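Local coordinates for zinc-binding protein TroA (PDB 1K0F) that binds zinc with high affinity and specificity in the periplasm and delivers it to the membrane permease of an ABC importer, at residues 4-9 with 27-32; 54-59 with 78-83; 162-167 with 180-185. All blocks are in the same frame, centred on the assembly; numbering follows the deposited sequence.

Interaction 1 of 3, residues 4-9 with 27-32; sequences LVVTTI and KGLMGP
Thr7 is held at both ends of its backbone by the chain at 27-32: its N donates to Lys27 O at 3.1 Å, and its O accepts from Leu29 N at 2.7 Å. The two bonds straddle Gly28, the pattern expected of neighbouring parallel strands. One step earlier, Lys27 N reaches Val5 O at 3.1 Å. Beyond the strands, both chains turn a corner, at Thr8 and Leu29, yet one more bond forms, from Met30 N to Thr8 O at 2.8 Å. There the donor stands 37° above the carbonyl plane.

Apolar contacts fall into two groups. On the side carrying Val6 and Lys27, Val6 CG1, set anti to the backbone N (chi1 167°), meets Leu29 CG at 3.6 Å, while its other methyl lies beside the CB of Lys27. Val6 and Leu29 both lean on Leu49 of helix 43-51. At the other end, the sulfur of Met30 lies against Thr8 and Ile9, the latter at the N-cap position of helix 10-20: Met30 SD is 3.6 Å from Thr8 CB and, at the same distance, touches Ile9 CG2, the methionine crossing the isoleucine obliquely.

The polar side chains find their partners outside the pair. Buried Thr8 OG1 is satisfied by a hydrogen bond with Glu63 OE2, and the lysine chain bends away from Val6 to a cation-pi contact with Trp48.

Together these features close the beta-alpha-beta unit of strand 4-7, helix 10-20 and strand 25-28. The side chain of Ile9 is about 5 Å from that of the zinc ligand Asp248. The chemistry thus implies a backbone-bonded strand pair whose C-terminal ends, packed through sulfur and methyl groups, place apolar groups near the zinc ligands without touching them, and probably help to shape the surroundings of the site.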
ATOM      1  N   LEU A   4     -10.365  21.747  -2.316  1.00 26.57           N
ATOM      2  CA  LEU A   4     -10.015  20.769  -1.307  1.00 24.82           C
ATOM      3  C   LEU A   4     -10.042  19.347  -1.821  1.00 26.07           C
ATOM      4  O   LEU A   4     -11.098  18.831  -2.171  1.00 27.60           O
ATOM      5  CB  LEU A   4     -10.974  20.872  -0.126  1.00 23.31           C
ATOM      6  CG  LEU A   4     -10.683  19.866   0.982  1.00 21.41           C
ATOM      7  CD1 LEU A   4      -9.265  20.082   1.483  1.00 20.52           C
ATOM      8  CD2 LEU A   4     -11.686  20.026   2.112  1.00 21.26           C
ATOM      9  N   VAL A   5      -8.877  18.714  -1.872  1.00 24.82           N
ATOM     10  CA  VAL A   5      -8.794  17.330  -2.307  1.00 24.62           C
ATOM     11  C   VAL A   5      -8.646  16.543  -1.020  1.00 26.15           C
ATOM     12  O   VAL A   5      -7.919  16.960  -0.121  1.00 28.60           O
ATOM     13  CB  VAL A   5      -7.548  17.064  -3.181  1.00 24.87           C
ATOM     14  CG1 VAL A   5      -7.362  15.557  -3.392  1.00 22.19           C
ATOM     15  CG2 VAL A   5      -7.686  17.786  -4.514  1.00 25.92           C
ATOM     16  N   VAL A   6      -9.339  15.420  -0.907  1.00 26.23           N
ATOM     17  CA  VAL A   6      -9.225  14.621   0.303  1.00 25.41           C
ATOM     18  C   VAL A   6      -9.007  13.183  -0.075  1.00 22.98           C
ATOM     19  O   VAL A   6      -9.803  12.597  -0.804  1.00 21.49           O
ATOM     20  CB  VAL A   6     -10.482  14.716   1.190  1.00 27.25           C
ATOM     21  CG1 VAL A   6     -10.438  13.625   2.267  1.00 26.16           C
ATOM     22  CG2 VAL A   6     -10.559  16.100   1.847  1.00 27.66           C
ATOM     23  N   THR A   7      -7.919  12.617   0.425  1.00 21.57           N
ATOM     24  CA  THR A   7      -7.588  11.239   0.116  1.00 18.49           C
ATOM     25  C   THR A   7      -7.513  10.383   1.372  1.00 17.71           C
ATOM     26  O   THR A   7      -7.404  10.893   2.488  1.00 15.57           O
ATOM     27  CB  THR A   7      -6.244  11.154  -0.632  1.00 15.29           C
ATOM     28  OG1 THR A   7      -5.177  11.101   0.317  1.00 15.37           O
ATOM     29  CG2 THR A   7      -6.054  12.361  -1.532  1.00 16.20           C
ATOM     30  N   THR A   8      -7.559   9.075   1.167  1.00 16.44           N
ATOM     31  CA  THR A   8      -7.505   8.130   2.255  1.00 16.08           C
ATOM     32  C   THR A   8      -6.070   7.723   2.533  1.00 14.23           C
ATOM     33  O   THR A   8      -5.381   8.370   3.305  1.00 14.85           O
ATOM     34  CB  THR A   8      -8.338   6.902   1.906  1.00 17.96           C
ATOM     35  OG1 THR A   8      -8.004   6.477   0.579  1.00 23.65           O
ATOM     36  CG2 THR A   8      -9.830   7.237   1.947  1.00 16.37           C
ATOM     37  N   ILE A   9      -5.619   6.644   1.913  1.00 16.10           N
ATOM     38  CA  ILE A   9      -4.252   6.166   2.111  1.00 17.56           C
ATOM     39  C   ILE A   9      -3.230   7.178   1.587  1.00 18.63           C
ATOM     40  O   ILE A   9      -3.457   7.837   0.563  1.00 17.38           O
ATOM     41  CB  ILE A   9      -4.045   4.828   1.399  1.00 17.34           C
ATOM     42  CG1 ILE A   9      -4.385   4.987  -0.086  1.00 16.97           C
ATOM     43  CG2 ILE A   9      -4.939   3.775   2.027  1.00 15.88           C
ATOM     44  CD1 ILE A   9      -4.008   3.794  -0.917  1.00 19.08           C
ATOM     45  N   LYS A  27      -5.637  16.904   2.023  1.00 21.25           N
ATOM     46  CA  LYS A  27      -5.759  16.332   3.343  1.00 22.63           C
ATOM     47  C   LYS A  27      -5.634  14.814   3.265  1.00 22.69           C
ATOM     48  O   LYS A  27      -6.490  14.135   2.690  1.00 22.15           O
ATOM     49  CB  LYS A  27      -7.103  16.739   3.966  1.00 23.28           C
ATOM     50  CG  LYS A  27      -7.514  15.909   5.184  1.00 26.73           C
ATOM     51  CD  LYS A  27      -6.954  16.501   6.474  1.00 31.53           C
ATOM     52  CE  LYS A  27      -6.616  15.423   7.524  1.00 32.72           C
ATOM     53  NZ  LYS A  27      -7.482  15.553   8.724  1.00 32.17           N
ATOM     54  N   GLY A  28      -4.552  14.290   3.826  1.00 23.08           N
ATOM     55  CA  GLY A  28      -4.352  12.853   3.836  1.00 24.79           C
ATOM     56  C   GLY A  28      -5.091  12.306   5.042  1.00 26.94           C
ATOM     57  O   GLY A  28      -4.668  12.508   6.181  1.00 27.56           O
ATOM     58  N   LEU A  29      -6.206  11.620   4.802  1.00 27.44           N
ATOM     59  CA  LEU A  29      -7.010  11.065   5.892  1.00 28.20           C
ATOM     60  C   LEU A  29      -6.342   9.949   6.695  1.00 28.61           C
ATOM     61  O   LEU A  29      -6.518   9.868   7.912  1.00 30.51           O
ATOM     62  CB  LEU A  29      -8.341  10.557   5.352  1.00 27.29           C
ATOM     63  CG  LEU A  29      -9.360  11.672   5.109  1.00 29.52           C
ATOM     64  CD1 LEU A  29     -10.748  11.062   4.966  1.00 30.93           C
ATOM     65  CD2 LEU A  29      -9.312  12.670   6.257  1.00 29.14           C
ATOM     66  N   MET A  30      -5.592   9.089   6.018  1.00 26.19           N
ATOM     67  CA  MET A  30      -4.921   7.991   6.696  1.00 24.10           C
ATOM     68  C   MET A  30      -3.407   8.190   6.647  1.00 24.12           C
ATOM     69  O   MET A  30      -2.792   8.111   5.584  1.00 26.65           O
ATOM     70  CB  MET A  30      -5.308   6.673   6.043  1.00 23.33           C
ATOM     71  CG  MET A  30      -6.731   6.638   5.533  1.00 21.02           C
ATOM     72  SD  MET A  30      -7.003   5.093   4.715  1.00 24.18           S
ATOM     73  CE  MET A  30      -8.720   4.790   5.080  1.00 24.89           C
ATOM     74  N   GLY A  31      -2.813   8.454   7.805  1.00 22.90           N
ATOM     75  CA  GLY A  31      -1.382   8.688   7.854  1.00 23.11           C
ATOM     76  C   GLY A  31      -0.519   7.510   8.282  1.00 22.95           C
ATOM     77  O   GLY A  31      -0.995   6.375   8.398  1.00 22.77           O
ATOM     78  N   PRO A  32       0.772   7.761   8.513  1.00 20.38           N
ATOM     79  CA  PRO A  32       1.671   6.687   8.920  1.00 20.63           C
ATOM     80  C   PRO A  32       1.026   5.791   9.973  1.00 21.36           C
ATOM     81  O   PRO A  32       0.160   6.229  10.728  1.00 21.78           O
ATOM     82  CB  PRO A  32       2.894   7.428   9.467  1.00 20.86           C
ATOM     83  CG  PRO A  32       2.575   8.907   9.381  1.00 20.70           C
ATOM     84  CD  PRO A  32       1.464   9.051   8.407  1.00 20.81           C
TER

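Interaction 2 of 3, residues 54-59 with 78-83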
ATOM      1  N   LEU A  54     -12.792  17.151  -4.150  1.00 26.66           N
ATOM      2  CA  LEU A  54     -12.333  15.917  -4.763  1.00 24.75           C
ATOM      3  C   LEU A  54     -11.967  14.899  -3.702  1.00 24.13           C
ATOM      4  O   LEU A  54     -11.083  15.141  -2.889  1.00 25.09           O
ATOM      5  CB  LEU A  54     -11.110  16.198  -5.635  1.00 25.41           C
ATOM      6  CG  LEU A  54     -10.323  14.981  -6.105  1.00 22.93           C
ATOM      7  CD1 LEU A  54     -11.192  14.182  -7.056  1.00 24.06           C
ATOM      8  CD2 LEU A  54      -9.038  15.413  -6.784  1.00 24.43           C
ATOM      9  N   ILE A  55     -12.654  13.766  -3.702  1.00 24.17           N
ATOM     10  CA  ILE A  55     -12.354  12.712  -2.746  1.00 24.60           C
ATOM     11  C   ILE A  55     -11.686  11.568  -3.499  1.00 22.91           C
ATOM     12  O   ILE A  55     -12.191  11.106  -4.528  1.00 18.92           O
ATOM     13  CB  ILE A  55     -13.612  12.177  -2.043  1.00 25.95           C
ATOM     14  CG1 ILE A  55     -14.111  13.197  -1.016  1.00 26.45           C
ATOM     15  CG2 ILE A  55     -13.284  10.870  -1.330  1.00 26.75           C
ATOM     16  CD1 ILE A  55     -15.448  12.831  -0.409  1.00 26.84           C
ATOM     17  N   LEU A  56     -10.543  11.126  -2.977  1.00 22.50           N
ATOM     18  CA  LEU A  56      -9.768  10.061  -3.596  1.00 20.69           C
ATOM     19  C   LEU A  56      -9.536   8.880  -2.667  1.00 19.39           C
ATOM     20  O   LEU A  56      -9.128   9.038  -1.516  1.00 19.79           O
ATOM     21  CB  LEU A  56      -8.418  10.603  -4.076  1.00 18.73           C
ATOM     22  CG  LEU A  56      -8.437  11.509  -5.311  1.00 17.98           C
ATOM     23  CD1 LEU A  56      -7.015  11.922  -5.665  1.00 19.07           C
ATOM     24  CD2 LEU A  56      -9.095  10.788  -6.472  1.00 16.20           C
ATOM     25  N   TYR A  57      -9.799   7.692  -3.191  1.00 17.91           N
ATOM     26  CA  TYR A  57      -9.603   6.474  -2.440  1.00 18.09           C
ATOM     27  C   TYR A  57      -9.268   5.327  -3.390  1.00 18.97           C
ATOM     28  O   TYR A  57      -9.520   5.397  -4.597  1.00 20.47           O
ATOM     29  CB  TYR A  57     -10.844   6.158  -1.598  1.00 16.29           C
ATOM     30  CG  TYR A  57     -12.098   5.783  -2.365  1.00 15.46           C
ATOM     31  CD1 TYR A  57     -12.786   6.725  -3.134  1.00 14.32           C
ATOM     32  CD2 TYR A  57     -12.643   4.496  -2.253  1.00 15.85           C
ATOM     33  CE1 TYR A  57     -13.973   6.400  -3.760  1.00 15.24           C
ATOM     34  CE2 TYR A  57     -13.836   4.164  -2.879  1.00 15.61           C
ATOM     35  CZ  TYR A  57     -14.496   5.117  -3.630  1.00 17.80           C
ATOM     36  OH  TYR A  57     -15.668   4.768  -4.265  1.00 23.47           O
ATOM     37  N   ASN A  58      -8.679   4.280  -2.834  1.00 17.34           N
ATOM     38  CA  ASN A  58      -8.272   3.108  -3.587  1.00 18.09           C
ATOM     39  C   ASN A  58      -9.351   2.488  -4.468  1.00 19.59           C
ATOM     40  O   ASN A  58      -9.337   2.597  -5.701  1.00 17.96           O
ATOM     41  CB  ASN A  58      -7.779   2.045  -2.610  1.00 18.24           C
ATOM     42  CG  ASN A  58      -6.641   1.230  -3.159  1.00 21.58           C
ATOM     43  OD1 ASN A  58      -5.752   1.767  -3.832  1.00 23.31           O
ATOM     44  ND2 ASN A  58      -6.647  -0.067  -2.872  1.00 22.01           N
ATOM     45  N   GLY A  59     -10.290   1.841  -3.786  1.00 20.62           N
ATOM     46  CA  GLY A  59     -11.347   1.116  -4.447  1.00 19.60           C
ATOM     47  C   GLY A  59     -10.897  -0.299  -4.138  1.00 19.62           C
ATOM     48  O   GLY A  59     -10.300  -0.529  -3.082  1.00 18.99           O
ATOM     49  N   LEU A  78     -16.867  15.165  -6.291  1.00 42.07           N
ATOM     50  CA  LEU A  78     -16.059  14.233  -7.048  1.00 41.51           C
ATOM     51  C   LEU A  78     -15.563  13.140  -6.100  1.00 41.40           C
ATOM     52  O   LEU A  78     -14.881  13.430  -5.123  1.00 42.04           O
ATOM     53  CB  LEU A  78     -14.870  14.960  -7.674  1.00 41.73           C
ATOM     54  CG  LEU A  78     -15.107  15.619  -9.034  1.00 42.13           C
ATOM     55  CD1 LEU A  78     -13.840  16.338  -9.495  1.00 42.86           C
ATOM     56  CD2 LEU A  78     -15.515  14.561 -10.045  1.00 41.70           C
ATOM     57  N   VAL A  79     -15.932  11.891  -6.383  1.00 40.17           N
ATOM     58  CA  VAL A  79     -15.512  10.753  -5.568  1.00 36.44           C
ATOM     59  C   VAL A  79     -14.972   9.697  -6.507  1.00 34.88           C
ATOM     60  O   VAL A  79     -15.693   9.171  -7.349  1.00 34.40           O
ATOM     61  CB  VAL A  79     -16.674  10.159  -4.770  1.00 35.73           C
ATOM     62  CG1 VAL A  79     -16.236   8.859  -4.117  1.00 35.01           C
ATOM     63  CG2 VAL A  79     -17.134  11.152  -3.718  1.00 35.20           C
ATOM     64  N   VAL A  80     -13.695   9.381  -6.349  1.00 34.90           N
ATOM     65  CA  VAL A  80     -13.053   8.417  -7.219  1.00 33.67           C
ATOM     66  C   VAL A  80     -12.186   7.371  -6.520  1.00 31.75           C
ATOM     67  O   VAL A  80     -11.315   7.699  -5.721  1.00 28.60           O
ATOM     68  CB  VAL A  80     -12.192   9.163  -8.273  1.00 33.85           C
ATOM     69  CG1 VAL A  80     -11.201   8.206  -8.927  1.00 35.79           C
ATOM     70  CG2 VAL A  80     -13.099   9.801  -9.318  1.00 33.52           C
ATOM     71  N   ALA A  81     -12.462   6.107  -6.827  1.00 31.64           N
ATOM     72  CA  ALA A  81     -11.693   4.991  -6.303  1.00 30.94           C
ATOM     73  C   ALA A  81     -10.692   4.786  -7.427  1.00 31.09           C
ATOM     74  O   ALA A  81     -10.944   4.044  -8.373  1.00 30.24           O
ATOM     75  CB  ALA A  81     -12.571   3.764  -6.136  1.00 30.57           C
ATOM     76  N   VAL A  82      -9.575   5.490  -7.324  1.00 32.81           N
ATOM     77  CA  VAL A  82      -8.517   5.466  -8.327  1.00 33.83           C
ATOM     78  C   VAL A  82      -8.113   4.122  -8.895  1.00 33.65           C
ATOM     79  O   VAL A  82      -8.023   3.963 -10.115  1.00 35.14           O
ATOM     80  CB  VAL A  82      -7.244   6.142  -7.796  1.00 33.99           C
ATOM     81  CG1 VAL A  82      -7.547   7.583  -7.414  1.00 35.53           C
ATOM     82  CG2 VAL A  82      -6.709   5.373  -6.600  1.00 35.84           C
ATOM     83  N   SER A  83      -7.873   3.150  -8.027  1.00 32.91           N
ATOM     84  CA  SER A  83      -7.431   1.842  -8.485  1.00 33.71           C
ATOM     85  C   SER A  83      -8.459   0.950  -9.189  1.00 32.81           C
ATOM     86  O   SER A  83      -8.092   0.049  -9.939  1.00 32.97           O
ATOM     87  CB  SER A  83      -6.794   1.112  -7.315  1.00 34.47           C
ATOM     88  OG  SER A  83      -6.040   2.038  -6.551  1.00 35.75           O
TER
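Tyr57 and Ala81 make the close part of this contact: Ala81 CB sits over one face of the phenol ring, 3.6 Å from its centroid in a CH-pi contact, displaced toward the rim on the CZ side. Tyr57 CG lies between the backbone N and the carbonyl carbon (chi1 68°), and the ring leans across strand 78-81, bringing CE1 within 3.4 Å of Val79 CG1. Beneath it the parallel strands are tightly bonded, with Val80 accepting through O from Tyr57 N and donating through N to Ile55 O, both at 2.9 Å. Past the strand ends, Ser83 OG donates to Asn58 OD1 at 2.7 Å from well above the amide plane, and its N bonds Asn58 O.

Two pairs are more widely spaced than this cluster. Leu54 CD1 meets Leu78 CB at 3.8 Å, and Leu56 CD2 meets Val80 CB at 3.9 Å; Leu78 and Val80 are partly exposed, whereas their partners Leu54 and Leu56 are buried.

Helix 67-73 links the two strands in a beta-alpha-beta crossover. Ile55 packs on Phe70 and Leu73 of that helix, Leu54 and Val80 face helix 107-124, Leu56 and Val82 touch Ile12 of helix 10-20, and strand 4-7 borders strand 54-57.

Interaction 3 of 3, residues 162-167 with 180-185; sequences RVLVTA and FEVKGL
Lys183 O takes one hydrogen bond from the neighbouring strand, from Thr166 N at 2.7 Å, in the carbonyl plane and with a fairly straight N-H (156°); Val165 CA adds a weaker CA-H...O approach at 3.0 Å. Thr166 hands on the pattern through its own O, which takes Leu185 N at 2.8 Å, and these two hydrogen bonds join the chains at the C-terminal end of the parallel pair.

At the opposite end, Phe180 crosses Arg162. Phe180 CG lies anti to the carbonyl carbon, beside the backbone N (chi1 -84°), and the aliphatic part of the arginine lies off-centre over the ring, CG being 4.1 Å from the Phe180 centroid. Arg162 O sits at the ring edge and accepts from Glu181 N at 2.7 Å. Along the face bearing Val163 and Val165, Val163 CG2 rests against Glu181 CB at 3.4 Å, the two side chains pointing the same way. The glutamate then swings outward, where OE2 pairs with Lys183 NZ at 3.3 Å and with Arg209, a charge cluster on the partly exposed margin. On the reverse face, Leu164 CD2 meets Val182 CG1 at 3.8 Å.

Helix 172-178 links the two strands in a beta-alpha-beta crossover, and Ala167 leads directly into the zinc ligand His168. Phe205 of helix 196-208 covers Val163 and Val165, Phe174 of helix 172-178 stacks on Phe180, and strand 213-217 adjoins Leu164 and Thr166 through Phe215.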
ATOM      1  N   ARG A 162      13.895 -15.209  -2.020  1.00 39.24           N
ATOM      2  CA  ARG A 162      12.778 -14.312  -2.276  1.00 37.38           C
ATOM      3  C   ARG A 162      11.478 -14.707  -1.578  1.00 35.54           C
ATOM      4  O   ARG A 162      10.406 -14.260  -1.962  1.00 35.91           O
ATOM      5  CB  ARG A 162      12.538 -14.209  -3.778  1.00 37.94           C
ATOM      6  CG  ARG A 162      13.595 -13.420  -4.535  1.00 40.46           C
ATOM      7  CD  ARG A 162      13.261 -13.405  -6.026  1.00 43.45           C
ATOM      8  NE  ARG A 162      14.435 -13.276  -6.887  1.00 45.84           N
ATOM      9  CZ  ARG A 162      14.571 -13.867  -8.073  1.00 45.80           C
ATOM     10  NH1 ARG A 162      13.603 -14.640  -8.556  1.00 45.99           N
ATOM     11  NH2 ARG A 162      15.676 -13.675  -8.783  1.00 46.95           N
ATOM     12  N   VAL A 163      11.568 -15.546  -0.559  1.00 34.63           N
ATOM     13  CA  VAL A 163      10.375 -15.960   0.176  1.00 34.99           C
ATOM     14  C   VAL A 163      10.139 -14.936   1.277  1.00 34.70           C
ATOM     15  O   VAL A 163      10.884 -14.897   2.255  1.00 35.38           O
ATOM     16  CB  VAL A 163      10.559 -17.342   0.839  1.00 34.58           C
ATOM     17  CG1 VAL A 163       9.329 -17.695   1.647  1.00 34.92           C
ATOM     18  CG2 VAL A 163      10.827 -18.400  -0.217  1.00 36.12           C
ATOM     19  N   LEU A 164       9.125 -14.092   1.121  1.00 34.25           N
ATOM     20  CA  LEU A 164       8.850 -13.082   2.139  1.00 34.81           C
ATOM     21  C   LEU A 164       7.596 -13.351   2.963  1.00 33.24           C
ATOM     22  O   LEU A 164       6.510 -13.572   2.429  1.00 33.89           O
ATOM     23  CB  LEU A 164       8.757 -11.691   1.497  1.00 35.29           C
ATOM     24  CG  LEU A 164       8.007 -10.580   2.242  1.00 36.31           C
ATOM     25  CD1 LEU A 164       8.926  -9.865   3.229  1.00 35.71           C
ATOM     26  CD2 LEU A 164       7.464  -9.597   1.217  1.00 37.32           C
ATOM     27  N   VAL A 165       7.763 -13.334   4.276  1.00 31.24           N
ATOM     28  CA  VAL A 165       6.650 -13.543   5.183  1.00 30.33           C
ATOM     29  C   VAL A 165       6.518 -12.230   5.944  1.00 29.82           C
ATOM     30  O   VAL A 165       7.486 -11.731   6.519  1.00 28.28           O
ATOM     31  CB  VAL A 165       6.921 -14.714   6.156  1.00 29.42           C
ATOM     32  CG1 VAL A 165       5.790 -14.821   7.164  1.00 29.89           C
ATOM     33  CG2 VAL A 165       7.051 -16.018   5.381  1.00 28.35           C
ATOM     34  N   THR A 166       5.319 -11.664   5.930  1.00 30.09           N
ATOM     35  CA  THR A 166       5.074 -10.391   6.588  1.00 30.49           C
ATOM     36  C   THR A 166       3.837 -10.395   7.476  1.00 30.88           C
ATOM     37  O   THR A 166       3.123 -11.392   7.559  1.00 30.84           O
ATOM     38  CB  THR A 166       4.900  -9.294   5.542  1.00 30.41           C
ATOM     39  OG1 THR A 166       4.124  -9.812   4.456  1.00 29.70           O
ATOM     40  CG2 THR A 166       6.257  -8.832   5.020  1.00 32.03           C
ATOM     41  N   ALA A 167       3.593  -9.258   8.124  1.00 31.76           N
ATOM     42  CA  ALA A 167       2.448  -9.070   9.017  1.00 32.75           C
ATOM     43  C   ALA A 167       1.111  -9.557   8.429  1.00 33.77           C
ATOM     44  O   ALA A 167       0.408 -10.345   9.067  1.00 33.73           O
ATOM     45  CB  ALA A 167       2.344  -7.599   9.406  1.00 32.16           C
ATOM     46  N   PHE A 180       8.394 -13.070  -5.547  1.00 43.62           N
ATOM     47  CA  PHE A 180       8.689 -13.289  -4.140  1.00 42.58           C
ATOM     48  C   PHE A 180       7.654 -14.261  -3.583  1.00 42.87           C
ATOM     49  O   PHE A 180       6.446 -14.117  -3.816  1.00 41.80           O
ATOM     50  CB  PHE A 180       8.618 -11.972  -3.355  1.00 41.48           C
ATOM     51  CG  PHE A 180       9.886 -11.155  -3.396  1.00 42.00           C
ATOM     52  CD1 PHE A 180      10.003 -10.070  -4.257  1.00 41.41           C
ATOM     53  CD2 PHE A 180      10.948 -11.449  -2.548  1.00 42.26           C
ATOM     54  CE1 PHE A 180      11.155  -9.285  -4.268  1.00 42.12           C
ATOM     55  CE2 PHE A 180      12.106 -10.670  -2.553  1.00 41.48           C
ATOM     56  CZ  PHE A 180      12.207  -9.586  -3.415  1.00 41.73           C
ATOM     57  N   GLU A 181       8.128 -15.275  -2.872  1.00 42.55           N
ATOM     58  CA  GLU A 181       7.215 -16.222  -2.269  1.00 42.43           C
ATOM     59  C   GLU A 181       6.732 -15.479  -1.034  1.00 39.98           C
ATOM     60  O   GLU A 181       7.427 -15.406  -0.026  1.00 39.36           O
ATOM     61  CB  GLU A 181       7.949 -17.505  -1.876  1.00 45.10           C
ATOM     62  CG  GLU A 181       7.126 -18.442  -1.014  1.00 48.39           C
ATOM     63  CD  GLU A 181       7.178 -19.872  -1.497  1.00 51.05           C
ATOM     64  OE1 GLU A 181       7.461 -20.088  -2.698  1.00 53.32           O
ATOM     65  OE2 GLU A 181       6.933 -20.776  -0.671  1.00 51.31           O
ATOM     66  N   VAL A 182       5.551 -14.893  -1.123  1.00 38.03           N
ATOM     67  CA  VAL A 182       5.040 -14.151   0.008  1.00 37.40           C
ATOM     68  C   VAL A 182       4.039 -14.922   0.847  1.00 38.19           C
ATOM     69  O   VAL A 182       3.342 -15.814   0.363  1.00 39.65           O
ATOM     70  CB  VAL A 182       4.406 -12.841  -0.449  1.00 35.90           C
ATOM     71  CG1 VAL A 182       5.472 -11.954  -1.058  1.00 34.11           C
ATOM     72  CG2 VAL A 182       3.298 -13.116  -1.450  1.00 33.52           C
ATOM     73  N   LYS A 183       3.990 -14.569   2.123  1.00 37.36           N
ATOM     74  CA  LYS A 183       3.087 -15.185   3.072  1.00 36.90           C
ATOM     75  C   LYS A 183       2.886 -14.110   4.116  1.00 36.89           C
ATOM     76  O   LYS A 183       3.795 -13.328   4.371  1.00 37.36           O
ATOM     77  CB  LYS A 183       3.737 -16.409   3.712  1.00 38.28           C
ATOM     78  CG  LYS A 183       4.007 -17.565   2.747  1.00 42.10           C
ATOM     79  CD  LYS A 183       2.906 -18.623   2.834  1.00 44.34           C
ATOM     80  CE  LYS A 183       3.237 -19.881   2.042  1.00 45.39           C
ATOM     81  NZ  LYS A 183       4.593 -19.797   1.410  1.00 46.74           N
ATOM     82  N   GLY A 184       1.707 -14.067   4.717  1.00 37.10           N
ATOM     83  CA  GLY A 184       1.445 -13.060   5.726  1.00 37.84           C
ATOM     84  C   GLY A 184       0.731 -13.639   6.925  1.00 38.93           C
ATOM     85  O   GLY A 184      -0.142 -14.486   6.776  1.00 38.00           O
ATOM     86  N   LEU A 185       1.109 -13.186   8.116  1.00 40.62           N
ATOM     87  CA  LEU A 185       0.488 -13.670   9.341  1.00 43.14           C
ATOM     88  C   LEU A 185      -1.008 -13.356   9.346  1.00 46.19           C
ATOM     89  O   LEU A 185      -1.798 -14.090   9.935  1.00 46.97           O
ATOM     90  CB  LEU A 185       1.170 -13.052  10.569  1.00 40.66           C
ATOM     91  CG  LEU A 185       1.003 -13.816  11.888  1.00 37.68           C
ATOM     92  CD1 LEU A 185       1.624 -15.190  11.764  1.00 37.01           C
ATOM     93  CD2 LEU A 185       1.640 -13.040  13.019  1.00 37.10           C
TER

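Followed from the N terminus, the three contacts come strictly in series, none nesting within or crossing another, and each closes a loop that runs out through a helix and back to a parallel strand. Interactions 1 and 2 share one sheet: strand 4-7 lies against strand 54-57, with Val6 probably hydrogen-bonded to Leu54 and Leu56, which gives the strand order 25-28, 4-7, 54-57, 78-81. The chain then passes through the long helices 107-124 and 129-156 before interaction 3, whose centre lies about 28 Å from that of interaction 1, on the opposite side of the chain's centre. The same local device thus builds both lobes, between which the four zinc ligands His37, His102, His168 and Asp248 lie around an unoccupied site.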